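Local coordinates for vitamin B12-binding protein (Vibrio cholerae O395, PDB 5YSC) that binds vitamin B12 in the periplasm and probably delivers it to BtuC of the BtuCDF ABC transporter for import into the cell, at residues 31-36 with 119-124; 42-47 with 74-79; 140-145 with 179-184. All coordinates share one frame; numbering follows the deposited sequence.

Contact 1. Residues 31-36 with 119-124; sequences TEIAYA and EALSHY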
loop_
_atom_site.group_PDB
_atom_site.type_symbol
_atom_site.label_atom_id
_atom_site.label_comp_id
_atom_site.label_asym_id
_atom_site.label_seq_id
_atom_site.Cartn_x
_atom_site.Cartn_y
_atom_site.Cartn_z
ATOM N N THR A 31 -1.542 8.109 -7.347
ATOM C CA THR A 31 -2.395 8.246 -8.501
ATOM C C THR A 31 -3.811 7.807 -8.163
ATOM O O THR A 31 -4.777 8.492 -8.528
ATOM C CB THR A 31 -1.802 7.439 -9.650
ATOM O OG1 THR A 31 -0.520 7.990 -9.965
ATOM C CG2 THR A 31 -2.705 7.447 -10.871
ATOM N N GLU A 32 -3.953 6.710 -7.431
ATOM C CA GLU A 32 -5.301 6.310 -7.033
ATOM C C GLU A 32 -5.971 7.394 -6.187
ATOM O O GLU A 32 -7.137 7.742 -6.404
ATOM C CB GLU A 32 -5.284 4.954 -6.299
ATOM C CG GLU A 32 -4.784 3.781 -7.188
ATOM C CD GLU A 32 -5.174 2.402 -6.724
ATOM O OE1 GLU A 32 -6.321 2.208 -6.264
ATOM O OE2 GLU A 32 -4.322 1.485 -6.846
ATOM N N ILE A 33 -5.260 7.917 -5.184
ATOM C CA ILE A 33 -5.855 8.906 -4.287
ATOM C C ILE A 33 -6.161 10.185 -5.031
ATOM O O ILE A 33 -7.158 10.863 -4.729
ATOM C CB ILE A 33 -4.924 9.150 -3.087
ATOM C CG1 ILE A 33 -4.908 7.913 -2.169
ATOM C CG2 ILE A 33 -5.347 10.371 -2.355
ATOM C CD1 ILE A 33 -6.164 7.529 -1.672
ATOM N N ALA A 34 -5.315 10.538 -6.002
ATOM C CA ALA A 34 -5.565 11.733 -6.813
ATOM C C ALA A 34 -6.889 11.617 -7.563
ATOM O O ALA A 34 -7.708 12.549 -7.546
ATOM C CB ALA A 34 -4.398 11.997 -7.770
ATOM N N TYR A 35 -7.134 10.469 -8.211
ATOM C CA TYR A 35 -8.424 10.298 -8.890
ATOM C C TYR A 35 -9.582 10.320 -7.906
ATOM O O TYR A 35 -10.605 10.976 -8.170
ATOM C CB TYR A 35 -8.452 9.003 -9.705
ATOM C CG TYR A 35 -7.885 9.152 -11.094
ATOM C CD1 TYR A 35 -6.538 8.994 -11.313
ATOM C CD2 TYR A 35 -8.691 9.432 -12.201
ATOM C CE1 TYR A 35 -5.989 9.122 -12.564
ATOM C CE2 TYR A 35 -8.143 9.566 -13.454
ATOM C CZ TYR A 35 -6.781 9.398 -13.639
ATOM O OH TYR A 35 -6.205 9.505 -14.925
ATOM N N ALA A 36 -9.431 9.662 -6.743
ATOM C CA ALA A 36 -10.511 9.663 -5.754
ATOM C C ALA A 36 -10.794 11.064 -5.219
ATOM O O ALA A 36 -11.930 11.352 -4.798
ATOM C CB ALA A 36 -10.174 8.733 -4.602
ATOM N N GLU A 119 -8.924 13.763 1.629
ATOM C CA GLU A 119 -9.558 15.012 2.043
ATOM C C GLU A 119 -8.612 16.187 1.835
ATOM O O GLU A 119 -9.006 17.216 1.281
ATOM C CB GLU A 119 -10.016 14.903 3.494
ATOM C CG GLU A 119 -10.665 16.173 4.038
ATOM C CD GLU A 119 -11.193 15.958 5.436
ATOM O OE1 GLU A 119 -10.622 15.111 6.161
ATOM O OE2 GLU A 119 -12.184 16.623 5.807
ATOM N N ALA A 120 -7.344 16.016 2.181
ATOM C CA ALA A 120 -6.345 17.035 1.865
ATOM C C ALA A 120 -6.263 17.309 0.373
ATOM O O ALA A 120 -6.237 18.465 -0.065
ATOM C CB ALA A 120 -4.972 16.608 2.395
ATOM N N LEU A 121 -6.180 16.262 -0.447
ATOM C CA LEU A 121 -5.996 16.512 -1.854
ATOM C C LEU A 121 -7.214 17.175 -2.474
ATOM O O LEU A 121 -7.090 17.865 -3.482
ATOM C CB LEU A 121 -5.656 15.206 -2.575
ATOM C CG LEU A 121 -4.214 14.736 -2.401
ATOM C CD1 LEU A 121 -4.044 13.337 -2.985
ATOM C CD2 LEU A 121 -3.243 15.692 -3.096
ATOM N N SER A 122 -8.390 16.953 -1.909
ATOM C CA SER A 122 -9.591 17.588 -2.430
ATOM C C SER A 122 -9.524 19.111 -2.348
ATOM O O SER A 122 -10.235 19.798 -3.097
ATOM C CB SER A 122 -10.809 17.060 -1.674
ATOM O OG SER A 122 -11.044 17.743 -0.463
ATOM N N HIS A 123 -8.671 19.653 -1.479
ATOM C CA HIS A 123 -8.510 21.108 -1.417
ATOM C C HIS A 123 -7.954 21.683 -2.709
ATOM O O HIS A 123 -8.032 22.900 -2.933
ATOM C CB HIS A 123 -7.583 21.502 -0.264
ATOM C CG HIS A 123 -8.191 21.330 1.083
ATOM N ND1 HIS A 123 -8.639 20.116 1.546
ATOM C CD2 HIS A 123 -8.429 22.218 2.073
ATOM C CE1 HIS A 123 -9.125 20.263 2.763
ATOM N NE2 HIS A 123 -9.015 21.530 3.104
ATOM N N TYR A 124 -7.362 20.840 -3.541
ATOM C CA TYR A 124 -6.762 21.324 -4.771
ATOM C C TYR A 124 -7.678 21.073 -5.946
ATOM O O TYR A 124 -7.297 21.294 -7.089
ATOM C CB TYR A 124 -5.418 20.646 -5.032
ATOM C CG TYR A 124 -4.383 20.913 -3.976
ATOM C CD1 TYR A 124 -3.534 22.002 -4.070
ATOM C CD2 TYR A 124 -4.252 20.077 -2.888
ATOM C CE1 TYR A 124 -2.587 22.244 -3.108
ATOM C CE2 TYR A 124 -3.309 20.311 -1.923
ATOM C CZ TYR A 124 -2.480 21.395 -2.033
ATOM O OH TYR A 124 -1.540 21.621 -1.057
#
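Leu121 gives up more surface than any other residue here, and it does so through one methyl group, CD1, which meets CG2 of Ile33 at 3.3 Å. That is tighter than usual carbon contact, a methyl pressed on a methyl, while the two side chains as wholes cross at about a right angle. Ile33 meets its partner with the short branch: CG2 lies anti to the backbone N (CG1 chi1 -70°), and the longer arm through CG1 leads away from Leu121. Ala34 adds a smaller share. Its CB stays at a distance, and its nearest atom is the backbone N, 4.3 Å from Leu121 CD1, so the leucine methyl also comes loosely near the helix backbone. Near the end of the second helix, Glu119 O accepts both Ser122 OG (2.7 Å) and His123 ND1 (2.9 Å), with Glu119 O almost in the plane of the imidazole. Ile82 of strand 80-83 touches both Ala34 and Leu121, which places the pair against the parallel sheet. The contact thus joins helices 28-36 and 112-122, packed side by side on the four-stranded sheet of one lobe, as in a Rossmann-like layered alpha/beta domain.

Contact 2. Residues 42-47 with 74-79; sequences KLVAVS and LTLKPD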
loop_
_atom_site.group_PDB
_atom_site.type_symbol
_atom_site.label_atom_id
_atom_site.label_comp_id
_atom_site.label_asym_id
_atom_site.label_seq_id
_atom_site.Cartn_x
_atom_site.Cartn_y
_atom_site.Cartn_z
ATOM N N LYS A 42 -6.647 16.468 -13.998
ATOM C CA LYS A 42 -5.552 17.449 -13.989
ATOM C C LYS A 42 -4.174 16.813 -13.915
ATOM O O LYS A 42 -3.168 17.534 -13.951
ATOM C CB LYS A 42 -5.714 18.431 -12.827
ATOM C CG LYS A 42 -7.019 19.160 -12.805
ATOM C CD LYS A 42 -7.260 19.868 -14.083
ATOM C CE LYS A 42 -8.455 20.759 -13.928
ATOM N NZ LYS A 42 -8.864 21.203 -15.258
ATOM N N LEU A 43 -4.089 15.481 -13.827
ATOM C CA LEU A 43 -2.798 14.822 -13.881
ATOM C C LEU A 43 -2.161 14.966 -15.244
ATOM O O LEU A 43 -2.789 14.728 -16.288
ATOM C CB LEU A 43 -2.918 13.338 -13.547
ATOM C CG LEU A 43 -3.278 13.049 -12.113
ATOM C CD1 LEU A 43 -3.735 11.585 -11.959
ATOM C CD2 LEU A 43 -2.103 13.313 -11.206
ATOM N N VAL A 44 -0.881 15.317 -15.236
ATOM C CA VAL A 44 -0.099 15.398 -16.460
ATOM C C VAL A 44 1.073 14.426 -16.454
ATOM O O VAL A 44 1.744 14.290 -17.483
ATOM C CB VAL A 44 0.394 16.841 -16.739
ATOM C CG1 VAL A 44 -0.770 17.802 -16.879
ATOM C CG2 VAL A 44 1.325 17.327 -15.640
ATOM N N ALA A 45 1.342 13.750 -15.332
ATOM C CA ALA A 45 2.297 12.650 -15.304
ATOM C C ALA A 45 2.118 11.878 -14.006
ATOM O O ALA A 45 1.619 12.418 -13.004
ATOM C CB ALA A 45 3.755 13.121 -15.426
ATOM N N VAL A 46 2.538 10.618 -14.043
ATOM C CA VAL A 46 2.398 9.696 -12.924
ATOM C C VAL A 46 3.652 8.825 -12.871
ATOM O O VAL A 46 4.629 9.068 -13.589
ATOM C CB VAL A 46 1.115 8.846 -13.045
ATOM C CG1 VAL A 46 -0.133 9.736 -12.993
ATOM C CG2 VAL A 46 1.172 7.966 -14.280
ATOM N N SER A 47 3.643 7.819 -12.009
ATOM C CA SER A 47 4.733 6.877 -11.842
ATOM C C SER A 47 4.519 5.625 -12.680
ATOM O O SER A 47 3.416 5.337 -13.134
ATOM C CB SER A 47 4.855 6.484 -10.381
ATOM O OG SER A 47 3.853 5.552 -10.031
ATOM N N LEU A 74 10.645 19.160 -14.896
ATOM C CA LEU A 74 10.906 20.542 -15.285
ATOM C C LEU A 74 10.146 20.872 -16.562
ATOM O O LEU A 74 9.501 21.920 -16.673
ATOM C CB LEU A 74 12.409 20.732 -15.502
ATOM C CG LEU A 74 13.358 21.327 -14.457
ATOM C CD1 LEU A 74 12.756 21.670 -13.122
ATOM C CD2 LEU A 74 14.526 20.379 -14.286
ATOM N N THR A 75 10.196 19.932 -17.494
ATOM C CA THR A 75 9.509 20.009 -18.770
ATOM C C THR A 75 7.995 20.165 -18.658
ATOM O O THR A 75 7.355 20.630 -19.591
ATOM C CB THR A 75 9.765 18.723 -19.563
ATOM O OG1 THR A 75 10.891 18.894 -20.434
ATOM C CG2 THR A 75 8.531 18.327 -20.350
ATOM N N LEU A 76 7.429 19.759 -17.526
ATOM C CA LEU A 76 5.981 19.698 -17.361
ATOM C C LEU A 76 5.401 20.845 -16.558
ATOM O O LEU A 76 4.188 21.061 -16.618
ATOM C CB LEU A 76 5.571 18.377 -16.698
ATOM C CG LEU A 76 5.657 17.144 -17.611
ATOM C CD1 LEU A 76 5.589 15.857 -16.817
ATOM C CD2 LEU A 76 4.541 17.169 -18.658
ATOM N N LYS A 77 6.238 21.547 -15.808
ATOM C CA LYS A 77 5.809 22.726 -15.063
ATOM C C LYS A 77 4.586 22.514 -14.167
ATOM O O LYS A 77 3.626 23.271 -14.246
ATOM C CB LYS A 77 5.536 23.880 -16.033
ATOM C CG LYS A 77 6.632 24.081 -17.069
ATOM C CD LYS A 77 6.210 25.051 -18.154
ATOM C CE LYS A 77 7.048 26.315 -18.107
ATOM N NZ LYS A 77 7.493 26.744 -19.459
ATOM N N PRO A 78 4.629 21.507 -13.301
ATOM C CA PRO A 78 3.475 21.214 -12.456
ATOM C C PRO A 78 3.236 22.326 -11.462
ATOM O O PRO A 78 4.171 22.978 -10.998
ATOM C CB PRO A 78 3.876 19.905 -11.755
ATOM C CG PRO A 78 5.354 20.045 -11.581
ATOM C CD PRO A 78 5.808 20.717 -12.887
ATOM N N ASP A 79 1.970 22.561 -11.127
ATOM C CA ASP A 79 1.671 23.431 -10.004
ATOM C C ASP A 79 1.356 22.646 -8.744
ATOM O O ASP A 79 1.166 23.249 -7.688
ATOM C CB ASP A 79 0.529 24.399 -10.352
ATOM C CG ASP A 79 -0.739 23.703 -10.808
ATOM O OD1 ASP A 79 -0.781 22.458 -10.800
ATOM O OD2 ASP A 79 -1.707 24.408 -11.177
#
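Leu76 packs against Val44 and Ala45 inside a beta-alpha-beta crossover: the chain leaves edge strand 43-45, passes through helix 70-76 and returns in strand 80-83, with strand 23-25 lying between the two in the parallel sheet.

Apolar packing carries the contact. The CD1 branch of Leu76 sits on Ala45 CB at 3.6 Å, whereas its CD2 branch faces Val44 more loosely, 4.4 Å from CG2. The fork of one leucine therefore serves two consecutive strand residues. Neighbours in a regular strand would turn their side chains to opposite faces, but Val44 has a psi of only -7°, and both Val44 and Ala45 direct CB toward the helix. Leu43, by contrast, turns to the other face, where it touches Tyr35 of helix 28-36. Ile24 of the adjoining strand touches both Leu76 and Pro78 and extends the apolar layer.

Polar groups work around this layer rather than across it. Asp79 uses both carboxylate oxygens, OD1 accepting the backbone N of Arg22 and OD2 that of Glu21, which ties the turn after the helix to the chain just ahead of strand 23-25. Lys42 NZ forms a salt bridge with Glu21.

Backbone atoms supply the last element. Lys77 turns out of the helix with positive phi (52°), and Pro78 and Asp79 lead on toward the next strand. Leu76 O accepts a hydrogen bond from Arg22 NE, and Leu76 CD2 lies 4.2 Å from Val44 O, a loose approach.

Contact 3. Residues 140-145 with 179-184; sequences QRLQDL and FSLCGG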
loop_
_atom_site.group_PDB
_atom_site.type_symbol
_atom_site.label_atom_id
_atom_site.label_comp_id
_atom_site.label_asym_id
_atom_site.label_seq_id
_atom_site.Cartn_x
_atom_site.Cartn_y
_atom_site.Cartn_z
ATOM N N GLN A 140 -16.564 5.807 6.514
ATOM C CA GLN A 140 -17.696 5.006 6.955
ATOM C C GLN A 140 -17.438 3.525 6.721
ATOM O O GLN A 140 -17.646 2.706 7.619
ATOM C CB GLN A 140 -18.980 5.450 6.255
ATOM C CG GLN A 140 -20.209 4.723 6.823
ATOM C CD GLN A 140 -20.302 4.869 8.334
ATOM O OE1 GLN A 140 -20.523 3.887 9.071
ATOM N NE2 GLN A 140 -20.089 6.097 8.812
ATOM N N ARG A 141 -16.913 3.157 5.548
ATOM C CA ARG A 141 -16.614 1.742 5.317
ATOM C C ARG A 141 -15.528 1.254 6.270
ATOM O O ARG A 141 -15.575 0.122 6.756
ATOM C CB ARG A 141 -16.204 1.505 3.860
ATOM C CG ARG A 141 -15.973 0.035 3.549
ATOM C CD ARG A 141 -15.670 -0.209 2.091
ATOM N NE ARG A 141 -15.380 -1.633 1.869
ATOM C CZ ARG A 141 -14.706 -2.122 0.824
ATOM N NH1 ARG A 141 -14.218 -1.331 -0.120
ATOM N NH2 ARG A 141 -14.475 -3.411 0.731
ATOM N N LEU A 142 -14.539 2.102 6.574
ATOM C CA LEU A 142 -13.502 1.693 7.501
ATOM C C LEU A 142 -14.097 1.433 8.871
ATOM O O LEU A 142 -13.709 0.482 9.552
ATOM C CB LEU A 142 -12.404 2.762 7.594
ATOM C CG LEU A 142 -11.294 2.506 8.624
ATOM C CD1 LEU A 142 -10.563 1.217 8.429
ATOM C CD2 LEU A 142 -10.274 3.634 8.544
ATOM N N GLN A 143 -15.053 2.273 9.264
ATOM C CA GLN A 143 -15.784 2.066 10.508
ATOM C C GLN A 143 -16.546 0.749 10.467
ATOM O O GLN A 143 -16.528 -0.030 11.429
ATOM C CB GLN A 143 -16.736 3.235 10.734
ATOM C CG GLN A 143 -17.717 3.075 11.879
ATOM C CD GLN A 143 -17.051 2.873 13.218
ATOM O OE1 GLN A 143 -15.922 3.321 13.454
ATOM N NE2 GLN A 143 -17.755 2.192 14.117
ATOM N N ASP A 144 -17.220 0.487 9.353
ATOM C CA ASP A 144 -17.946 -0.769 9.231
ATOM C C ASP A 144 -17.003 -1.950 9.380
ATOM O O ASP A 144 -17.311 -2.919 10.082
ATOM C CB ASP A 144 -18.667 -0.828 7.884
ATOM C CG ASP A 144 -19.795 0.180 7.760
ATOM O OD1 ASP A 144 -20.300 0.657 8.804
ATOM O OD2 ASP A 144 -20.161 0.510 6.608
ATOM N N LEU A 145 -15.844 -1.894 8.716
ATOM C CA LEU A 145 -14.920 -3.016 8.790
ATOM C C LEU A 145 -14.370 -3.201 10.196
ATOM O O LEU A 145 -14.208 -4.338 10.655
ATOM C CB LEU A 145 -13.792 -2.824 7.792
ATOM C CG LEU A 145 -14.194 -2.928 6.332
ATOM C CD1 LEU A 145 -13.084 -2.356 5.439
ATOM C CD2 LEU A 145 -14.494 -4.392 5.973
ATOM N N PHE A 179 -3.088 -5.575 8.589
ATOM C CA PHE A 179 -3.157 -6.805 9.368
ATOM C C PHE A 179 -3.576 -6.519 10.806
ATOM O O PHE A 179 -4.403 -7.238 11.374
ATOM C CB PHE A 179 -1.804 -7.521 9.313
ATOM C CG PHE A 179 -1.395 -7.927 7.937
ATOM C CD1 PHE A 179 -1.827 -9.141 7.403
ATOM C CD2 PHE A 179 -0.611 -7.095 7.147
ATOM C CE1 PHE A 179 -1.469 -9.532 6.123
ATOM C CE2 PHE A 179 -0.244 -7.491 5.876
ATOM C CZ PHE A 179 -0.705 -8.720 5.352
ATOM N N SER A 180 -3.063 -5.436 11.393
ATOM C CA SER A 180 -3.316 -5.174 12.817
ATOM C C SER A 180 -4.787 -4.917 13.111
ATOM O O SER A 180 -5.259 -5.250 14.201
ATOM C CB SER A 180 -2.472 -3.983 13.302
ATOM O OG SER A 180 -1.113 -4.224 13.062
ATOM N N LEU A 181 -5.531 -4.317 12.174
ATOM C CA LEU A 181 -6.961 -4.122 12.377
ATOM C C LEU A 181 -7.648 -5.446 12.740
ATOM O O LEU A 181 -8.568 -5.466 13.573
ATOM C CB LEU A 181 -7.574 -3.507 11.119
ATOM C CG LEU A 181 -9.035 -3.079 11.133
ATOM C CD1 LEU A 181 -9.297 -2.003 10.091
ATOM C CD2 LEU A 181 -9.990 -4.256 10.913
ATOM N N CYS A 182 -7.222 -6.546 12.112
ATOM C CA CYS A 182 -7.846 -7.861 12.231
ATOM C C CYS A 182 -7.279 -8.656 13.400
ATOM O O CYS A 182 -7.580 -9.848 13.525
ATOM C CB CYS A 182 -7.648 -8.674 10.929
ATOM S SG CYS A 182 -7.866 -7.801 9.295
ATOM N N GLY A 183 -6.462 -8.027 14.243
ATOM C CA GLY A 183 -5.737 -8.719 15.283
ATOM C C GLY A 183 -4.444 -9.358 14.828
ATOM O O GLY A 183 -3.797 -10.053 15.615
ATOM N N GLY A 184 -4.037 -9.139 13.582
ATOM C CA GLY A 184 -2.852 -9.808 13.070
ATOM C C GLY A 184 -1.589 -9.299 13.742
ATOM O O GLY A 184 -1.425 -8.103 13.960
#
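Leu181 and Leu142 form the close part of this contact, their CD1 methyls meeting at 3.8 Å, an ordinary van der Waals separation without strain. The two side chains cross obliquely. Leu181 directs its CB at helix 128-148, whereas Leu142 starts out along the flank of its helix and bends inward only further on: with CG anti to the backbone N (chi1 175°) and chi2 near 58°, its CD1 swings over to the other leucine. Leu111, from a neighbouring loop, touches both residues and adds a third apolar residue to the group.

One turn further along the helix the fit is looser. Leu145 comes nearest to Leu181 through its backbone, with O 4.2 Å from CD2, while its side chain stays further off and packs instead on Val258 of helix 254-267. Gln143 and Asp144 are exposed on their helix and Ser180 on the other, none of them touching across the contact, and Leu181 is itself only partly covered. Arg141, on another flank of the helix, forms salt bridges through NH2 with Asp256 and Glu259.

Backbone bonding closes the helix just after Leu181. Helix 176-181 ends in a Schellman motif: Gly184 N donates to Phe179 O at 2.9 Å and Gly183 N to Ser180 O at 3.0 Å, with Gly183 as the C-prime residue at a positive phi of 83°. Phe179 O also accepts Cys182 N, and its two donors approach from opposite faces of the carbonyl plane. The turn is further held by the disulfide of Cys182 to Cys262 of helix 254-267. The leucine contact thus sets the end of helix 176-181 against helix 128-148, the long helix that links the two lobes, a hallmark of class III substrate-binding proteins, the class to which BtuF belongs.

How the contacts relate
Contacts 1 and 2 belong to one lobe and illustrate its layering: their centres are 15 Å apart, contact 2 is nested within the chain segment closed by contact 1, and they touch through packing such as Tyr35 CE1 to Leu43 CD1 at 3.4 Å. Contact 3 stands apart, its centre 22 Å from that of contact 1 and 35 Å from that of contact 2, beyond the chain's centre from the latter. Bound cyanocobalamin lies about 9 Å from the Ile33 side chain and about 13 Å from that of Ala45, so neither of these side chains touches the ligand. Leu76 lies about 10 Å, side chain to side chain, from Glu71, predicted to matter for BtuC binding.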